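Local coordinates for 2-(hydroxymethyl)glutarate dehydrogenase (Eubacterium barkeri, PDB 3CKY), which catalyses the NAD-dependent interconversion of 2-formylglutarate and (S)-2-hydroxymethylglutarate, a step in the fermentation of nicotinate, at residues I21-E26 with S155-D160. Sequence-based numbering, arbitrary orientation.
Sequences INLLKE and SVIGKD
In the Rossmann-type NAD-binding domain, Leu23 and Asn22, near the C-terminal end of helix 16-25, which follows the first strand and its glycine-rich turn, pack against Val156 and Ile157 in the last turn of helix 144-157. Leu23 has its CG beside the backbone N (chi1 -76°), and its branched end meets Ile157 CG2, 3.7 Å from Leu23 CG, while the Val156 side chain crosses it at about a right angle. Branched apolar side chains suit this buried seam because their methyls fill it from both helices. Val156 splits its two methyls: CG1 faces Leu23, and CG2, anti to the backbone N, lies 3.5 Å from Asn22 O and beside the aliphatic CG of Glu26, whose bent chain belongs at the exposed border. An alanine in place of Leu23 would probably open a gap against Ile157 CG2 and Val156 CG1. Asn22 supplies the polar link: a water accepts from its ND2 at 2.7 Å and donates to Ile157 O at 2.8 Å, while Lys25 NZ meets a lone pair of Asn22 OD1 at 2.8 Å, so both ends of the amide are used. Asn22 ND2 also bonds to Glu132 O. Beneath the seam, Leu23 rests on Ile7 and Phe9 of strand 6-10 and Val30 of strand 29-33, and Ile157 on Ile138 of strand 136-141, joining the two helices over the sheet.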
# COMPACT_ATOMS: atom_id res chain seq x y z
N ILE A 21 3.91 -40.66 -17.95
CA ILE A 21 4.05 -42.06 -17.52
C ILE A 21 2.71 -42.66 -17.09
O ILE A 21 2.40 -43.80 -17.46
CB ILE A 21 5.06 -42.19 -16.36
CG1 ILE A 21 6.48 -41.96 -16.89
CG2 ILE A 21 4.96 -43.56 -15.70
CD1 ILE A 21 7.52 -41.88 -15.80
N ASN A 22 1.92 -41.91 -16.33
CA ASN A 22 0.59 -42.37 -15.93
C ASN A 22 -0.32 -42.60 -17.13
O ASN A 22 -1.09 -43.56 -17.15
CB ASN A 22 -0.07 -41.37 -14.96
CG ASN A 22 0.52 -41.45 -13.56
OD1 ASN A 22 1.03 -42.49 -13.15
ND2 ASN A 22 0.45 -40.35 -12.82
N LEU A 23 -0.21 -41.73 -18.13
CA LEU A 23 -0.94 -41.90 -19.39
C LEU A 23 -0.46 -43.14 -20.14
O LEU A 23 -1.26 -43.88 -20.70
CB LEU A 23 -0.77 -40.65 -20.27
CG LEU A 23 -1.61 -39.43 -19.87
CD1 LEU A 23 -1.08 -38.18 -20.55
CD2 LEU A 23 -3.08 -39.64 -20.20
N LEU A 24 0.86 -43.36 -20.14
CA LEU A 24 1.45 -44.52 -20.81
C LEU A 24 1.02 -45.83 -20.14
O LEU A 24 0.82 -46.83 -20.82
CB LEU A 24 2.98 -44.42 -20.83
CG LEU A 24 3.58 -43.40 -21.80
CD1 LEU A 24 5.05 -43.18 -21.50
CD2 LEU A 24 3.39 -43.83 -23.24
N LYS A 25 0.86 -45.81 -18.82
CA LYS A 25 0.40 -47.00 -18.10
C LYS A 25 -1.07 -47.34 -18.38
O LYS A 25 -1.50 -48.45 -18.10
CB LYS A 25 0.65 -46.85 -16.60
CG LYS A 25 2.11 -47.07 -16.21
CD LYS A 25 2.31 -47.28 -14.71
CE LYS A 25 2.44 -45.96 -13.96
NZ LYS A 25 1.18 -45.18 -13.96
N GLU A 26 -1.84 -46.39 -18.91
CA GLU A 26 -3.20 -46.67 -19.38
C GLU A 26 -3.22 -47.04 -20.86
O GLU A 26 -4.29 -47.17 -21.45
CB GLU A 26 -4.12 -45.46 -19.16
CG GLU A 26 -4.17 -44.95 -17.74
CD GLU A 26 -4.65 -45.99 -16.74
OE1 GLU A 26 -5.43 -46.89 -17.12
OE2 GLU A 26 -4.24 -45.90 -15.56
N SER A 155 -8.64 -37.22 -16.11
CA SER A 155 -8.95 -38.13 -15.02
C SER A 155 -7.90 -39.22 -14.79
O SER A 155 -7.88 -39.82 -13.72
CB SER A 155 -10.32 -38.77 -15.25
OG SER A 155 -11.33 -37.78 -15.17
N VAL A 156 -7.04 -39.46 -15.77
CA VAL A 156 -5.90 -40.38 -15.56
C VAL A 156 -4.78 -39.70 -14.78
O VAL A 156 -4.23 -40.28 -13.86
CB VAL A 156 -5.36 -41.00 -16.89
CG1 VAL A 156 -5.01 -39.93 -17.89
CG2 VAL A 156 -4.13 -41.85 -16.62
N ILE A 157 -4.46 -38.46 -15.14
CA ILE A 157 -3.34 -37.74 -14.52
C ILE A 157 -3.70 -37.03 -13.20
O ILE A 157 -2.82 -36.73 -12.39
CB ILE A 157 -2.70 -36.74 -15.51
CG1 ILE A 157 -3.71 -35.67 -15.96
CG2 ILE A 157 -2.14 -37.50 -16.71
CD1 ILE A 157 -3.08 -34.50 -16.70
N GLY A 158 -4.99 -36.78 -12.98
CA GLY A 158 -5.46 -36.11 -11.76
C GLY A 158 -6.60 -36.87 -11.09
O GLY A 158 -7.15 -37.79 -11.67
N LYS A 159 -6.94 -36.46 -9.87
CA LYS A 159 -8.07 -37.05 -9.16
C LYS A 159 -9.27 -36.08 -9.18
O LYS A 159 -10.28 -36.37 -9.83
CB LYS A 159 -7.66 -37.43 -7.73
CG LYS A 159 -8.78 -37.97 -6.85
CD LYS A 159 -8.22 -38.68 -5.63
CE LYS A 159 -9.28 -38.85 -4.58
NZ LYS A 159 -8.84 -39.72 -3.46
N ASP A 160 -9.17 -34.96 -8.46
CA ASP A 160 -10.24 -33.96 -8.45
C ASP A 160 -10.12 -33.02 -9.65
O ASP A 160 -9.27 -32.11 -9.66
CB ASP A 160 -10.24 -33.16 -7.15
CG ASP A 160 -10.65 -34.00 -5.95
OD1 ASP A 160 -11.20 -35.09 -6.15
OD2 ASP A 160 -10.41 -33.56 -4.80
O HOH W 1 -0.38 -37.80 -13.10